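Local coordinates for heme-binding protein HutZ (Vibrio cholerae, PDB 3TGV), which binds heme efficiently and probably degrades it to biliverdin, the beta and delta isomers, with release of the iron, at residues 6-9 and 10-14; 49-52 and 53-56. The protein carries 1 engineered substitution. One frame throughout, in Å; residues are numbered along the deposited sequence.

Contact 1. Residues 6-9 and 10-14; sequences EIKE and FRQER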
loop_
_atom_site.group_PDB
_atom_site.type_symbol
_atom_site.label_atom_id
_atom_site.label_comp_id
_atom_site.label_asym_id
_atom_site.label_seq_id
_atom_site.Cartn_x
_atom_site.Cartn_y
_atom_site.Cartn_z
ATOM N N GLU A 6 -12.209 -17.882 6.563
ATOM C CA GLU A 6 -11.621 -17.250 5.398
ATOM C C GLU A 6 -10.633 -16.188 5.836
ATOM O O GLU A 6 -9.545 -16.066 5.270
ATOM C CB GLU A 6 -12.676 -16.644 4.489
ATOM C CG GLU A 6 -12.097 -16.168 3.169
ATOM C CD GLU A 6 -13.177 -15.843 2.160
ATOM O OE1 GLU A 6 -14.364 -16.063 2.485
ATOM O OE2 GLU A 6 -12.844 -15.378 1.050
ATOM N N ILE A 7 -11.005 -15.436 6.864
ATOM C CA ILE A 7 -10.095 -14.455 7.426
ATOM C C ILE A 7 -8.811 -15.119 7.910
ATOM O O ILE A 7 -7.714 -14.625 7.652
ATOM C CB ILE A 7 -10.752 -13.679 8.553
ATOM C CG1 ILE A 7 -11.891 -12.830 7.972
ATOM C CG2 ILE A 7 -9.722 -12.823 9.279
ATOM C CD1 ILE A 7 -12.735 -12.139 9.004
ATOM N N LYS A 8 -8.955 -16.245 8.598
ATOM C CA LYS A 8 -7.804 -16.983 9.091
ATOM C C LYS A 8 -6.908 -17.413 7.934
ATOM O O LYS A 8 -5.715 -17.127 7.937
ATOM C CB LYS A 8 -8.254 -18.191 9.911
ATOM C CG LYS A 8 -7.122 -18.949 10.593
ATOM C CD LYS A 8 -7.679 -19.908 11.628
ATOM C CE LYS A 8 -6.710 -21.029 11.945
ATOM N NZ LYS A 8 -5.437 -20.525 12.517
ATOM N N GLU A 9 -7.477 -18.082 6.937
ATOM C CA GLU A 9 -6.679 -18.522 5.798
ATOM C C GLU A 9 -5.921 -17.363 5.147
ATOM O O GLU A 9 -4.762 -17.508 4.768
ATOM C CB GLU A 9 -7.547 -19.222 4.759
ATOM C CG GLU A 9 -8.237 -20.496 5.268
ATOM C CD GLU A 9 -7.264 -21.529 5.849
ATOM O OE1 GLU A 9 -6.721 -21.300 6.963
ATOM O OE2 GLU A 9 -7.051 -22.576 5.190
ATOM N N PHE A 10 -6.587 -16.221 5.018
ATOM C CA PHE A 10 -6.008 -15.033 4.387
ATOM C C PHE A 10 -4.828 -14.517 5.195
ATOM O O PHE A 10 -3.773 -14.235 4.642
ATOM C CB PHE A 10 -7.092 -13.954 4.261
ATOM C CG PHE A 10 -6.680 -12.718 3.486
ATOM C CD1 PHE A 10 -6.663 -12.721 2.096
ATOM C CD2 PHE A 10 -6.382 -11.537 4.150
ATOM C CE1 PHE A 10 -6.336 -11.580 1.379
ATOM C CE2 PHE A 10 -6.039 -10.387 3.441
ATOM C CZ PHE A 10 -6.022 -10.409 2.053
ATOM N N ARG A 11 -5.003 -14.399 6.508
ATOM C CA ARG A 11 -3.935 -13.879 7.360
ATOM C C ARG A 11 -2.731 -14.803 7.314
ATOM O O ARG A 11 -1.597 -14.349 7.409
ATOM C CB ARG A 11 -4.381 -13.748 8.815
ATOM C CG ARG A 11 -5.371 -12.629 9.104
ATOM C CD ARG A 11 -5.979 -12.818 10.505
ATOM N NE ARG A 11 -5.222 -12.088 11.507
ATOM C CZ ARG A 11 -5.213 -12.356 12.806
ATOM N NH1 ARG A 11 -5.906 -13.368 13.298
ATOM N NH2 ARG A 11 -4.465 -11.615 13.616
ATOM N N GLN A 12 -2.984 -16.101 7.179
ATOM C CA GLN A 12 -1.908 -17.092 7.133
ATOM C C GLN A 12 -1.181 -17.111 5.791
ATOM O O GLN A 12 0.028 -17.343 5.732
ATOM C CB GLN A 12 -2.456 -18.489 7.461
ATOM C CG GLN A 12 -2.650 -18.725 8.945
ATOM C CD GLN A 12 -3.332 -20.049 9.258
ATOM O OE1 GLN A 12 -3.846 -20.729 8.366
ATOM N NE2 GLN A 12 -3.340 -20.420 10.535
ATOM N N GLU A 13 -1.915 -16.874 4.710
ATOM C CA GLU A 13 -1.329 -16.921 3.377
ATOM C C GLU A 13 -0.564 -15.642 3.043
ATOM O O GLU A 13 0.523 -15.696 2.471
ATOM C CB GLU A 13 -2.414 -17.178 2.322
ATOM C CG GLU A 13 -1.885 -17.334 0.889
ATOM C CD GLU A 13 -1.670 -16.001 0.174
ATOM O OE1 GLU A 13 -2.518 -15.090 0.349
ATOM O OE2 GLU A 13 -0.656 -15.873 -0.565
ATOM N N ARG A 14 -1.132 -14.489 3.386
ATOM C CA ARG A 14 -0.494 -13.225 3.040
ATOM C C ARG A 14 0.783 -13.051 3.852
ATOM O O ARG A 14 0.797 -13.281 5.056
ATOM C CB ARG A 14 -1.453 -12.059 3.265
ATOM C CG ARG A 14 -2.726 -12.137 2.429
ATOM C CD ARG A 14 -2.531 -11.539 1.045
ATOM N NE ARG A 14 -1.952 -12.487 0.105
ATOM C CZ ARG A 14 -1.305 -12.148 -1.005
ATOM N NH1 ARG A 14 -1.121 -10.868 -1.318
ATOM N NH2 ARG A 14 -0.818 -13.094 -1.795
#
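I7 and R11, one helical turn apart, meet through aliphatic carbon: CG2 of I7 lies 3.9 Å from CD of R11, and CG of R11 rests 3.4 Å from the I7 carbonyl oxygen. Beyond CD the arginine bends, and its NH2 is hydrogen-bonded to Y42. Four backbone bonds of the i to i+4 kind hold this spacing. F10 N reaches E6 O, R11 N reaches I7 O at 3.0 Å with an N-H...O angle of 163°, Q12 N reaches K8 O, and E13 N reaches E9 O at 2.9 Å. They belong to the amphipathic N-terminal helix 3-13, on which F10 is buried while K8, E9 and Q12 lie exposed. F10 carries CG opposite its backbone N (chi1 -174°), which swings the ring inward to M66 and to F138, met edge-to-face. CG of R14 sits 3.6 Å above the plane of the F10 ring, over its centre. Just past the helix end R14 grips the E13 carboxylate side-on. Its NE binds E13 OE1 at 2.7 Å, nearly straight at 165°. Its NH2 meets the syn lone pair of E13 OE2 at 3.0 Å. Both oxygens lie close to the guanidinium plane, so the paired bonds should fix its rotation. Farther out, NH1 of R14 binds D69 and the I67 carbonyl, and the E6 carboxylate joins K80 and G139 N, and also H142 of the C-terminal histidine tag.

Contact 2. Residues 49-52 and 53-56; sequences IARH and ARNL
R54 folds back along its own helix to reach I49, and its side chain runs along the preceding turn. CB lies 3.8 Å from R51 O, and CG is 4.1 Å from A50 O. A bend at chi3 (-84°) then turns the guanidinium toward the start of the helix, where NE is hydrogen-bonded to the carbonyl of H48. CA of R51 lies over one face of the guanidinium, offset toward its rim. NH2 donates to I49 O at 2.9 Å and 161°; the oxygen is close to the guanidinium plane, but the nitrogen stands above the carbonyl plane of I49. NH1 gives a 2.8 Å bond to water 1, which also accepts a weak bond from NE of R51. R54 thus binds two carbonyls just before helix 51-58, whose N-cap is A50; the A50 carbonyl receives weak bonds from the backbone N atoms of A53 and R54. The helix follows strand 41-47 in this split-barrel-like fold, and H52, A53 and L56 lean on I46 of that strand. R51 crosses R54 with the guanidinium planes 82° apart and forms a salt bridge to D85 of the second subunit. On the inner side, CD2 of H52 approaches A53 N at 3.0 Å, and CG of N55 passes 3.2 Å from R51 O. Their polar ends bond to neighbouring strands, H52 ND1 to S31 and N55 ND2 to T21.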
loop_
_atom_site.group_PDB
_atom_site.type_symbol
_atom_site.label_atom_id
_atom_site.label_comp_id
_atom_site.label_asym_id
_atom_site.label_seq_id
_atom_site.Cartn_x
_atom_site.Cartn_y
_atom_site.Cartn_z
ATOM N N ILE A 49 17.466 3.061 6.794
ATOM C CA ILE A 49 17.761 3.827 5.589
ATOM C C ILE A 49 16.482 4.273 4.855
ATOM O O ILE A 49 16.441 5.338 4.239
ATOM C CB ILE A 49 18.696 3.073 4.658
ATOM C CG1 ILE A 49 20.041 2.847 5.362
ATOM C CG2 ILE A 49 18.911 3.861 3.366
ATOM C CD1 ILE A 49 20.986 1.943 4.601
ATOM N N ALA A 50 15.426 3.475 4.947
ATOM C CA ALA A 50 14.179 3.801 4.253
ATOM C C ALA A 50 13.296 4.728 5.096
ATOM O O ALA A 50 13.395 4.751 6.322
ATOM C CB ALA A 50 13.435 2.521 3.900
ATOM N N ARG A 51 12.432 5.492 4.442
ATOM C CA ARG A 51 11.586 6.449 5.140
ATOM C C ARG A 51 10.643 5.837 6.158
ATOM O O ARG A 51 10.409 6.431 7.210
ATOM C CB ARG A 51 10.745 7.240 4.157
ATOM C CG ARG A 51 11.533 8.191 3.338
ATOM C CD ARG A 51 10.640 9.167 2.610
ATOM N NE ARG A 51 11.431 9.860 1.605
ATOM C CZ ARG A 51 10.930 10.482 0.549
ATOM N NH1 ARG A 51 9.616 10.512 0.348
ATOM N NH2 ARG A 51 11.750 11.076 -0.307
ATOM N N HIS A 52 10.068 4.679 5.851
ATOM C CA HIS A 52 9.029 4.160 6.746
ATOM C C HIS A 52 9.579 3.864 8.149
ATOM O O HIS A 52 8.883 4.034 9.149
ATOM C CB HIS A 52 8.298 2.942 6.150
ATOM C CG HIS A 52 9.204 1.822 5.749
ATOM N ND1 HIS A 52 8.737 0.651 5.191
ATOM C CD2 HIS A 52 10.550 1.692 5.824
ATOM C CE1 HIS A 52 9.759 -0.147 4.929
ATOM N NE2 HIS A 52 10.867 0.460 5.315
ATOM N N ALA A 53 10.836 3.441 8.216
ATOM C CA ALA A 53 11.479 3.172 9.498
ATOM C C ALA A 53 11.789 4.463 10.257
ATOM O O ALA A 53 11.605 4.540 11.468
ATOM C CB ALA A 53 12.743 2.353 9.292
ATOM N N ARG A 54 12.264 5.477 9.549
ATOM C CA ARG A 54 12.507 6.766 10.177
ATOM C C ARG A 54 11.201 7.446 10.581
ATOM O O ARG A 54 11.131 8.142 11.595
ATOM C CB ARG A 54 13.320 7.666 9.253
ATOM C CG ARG A 54 14.804 7.311 9.197
ATOM C CD ARG A 54 15.529 8.176 8.179
ATOM N NE ARG A 54 15.432 7.651 6.819
ATOM C CZ ARG A 54 14.953 8.332 5.782
ATOM N NH1 ARG A 54 14.525 9.578 5.944
ATOM N NH2 ARG A 54 14.916 7.777 4.578
ATOM N N ASN A 55 10.157 7.242 9.787
ATOM C CA ASN A 55 8.829 7.740 10.153
ATOM C C ASN A 55 8.281 7.083 11.413
ATOM O O ASN A 55 7.845 7.771 12.325
ATOM C CB ASN A 55 7.837 7.576 9.004
ATOM C CG ASN A 55 8.084 8.556 7.892
ATOM O OD1 ASN A 55 8.970 9.386 7.982
ATOM N ND2 ASN A 55 7.307 8.458 6.828
ATOM N N LEU A 56 8.306 5.756 11.477
ATOM C CA LEU A 56 7.747 5.083 12.651
ATOM C C LEU A 56 8.522 5.441 13.919
ATOM O O LEU A 56 7.979 5.371 15.024
ATOM C CB LEU A 56 7.708 3.569 12.460
ATOM C CG LEU A 56 6.696 3.047 11.442
ATOM C CD1 LEU A 56 6.948 1.572 11.189
ATOM C CD2 LEU A 56 5.262 3.290 11.898
HETATM O O HOH W 1 13.573 10.991 3.698
#

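Contact 1 comes first along the chain, in helix 3-13, and closes before contact 2 opens at the start of helix 51-58. Strands 16-22, 28-38 and 41-47 run between the two helices. The contact centres are 27 Å apart on opposite sides of the chain's centre, and their nearest atoms stay about 16 Å from each other. Both helices pack on the same antiparallel sheet: the first against strands 61-67 and 81-91, the second against strands 16-22, 28-38 and 41-47. R14, just past the end of helix 3-13, and R51, in helix 51-58, reach the second subunit from separate places, R14 by packing and a long, weak ion pair, R51 by a salt bridge.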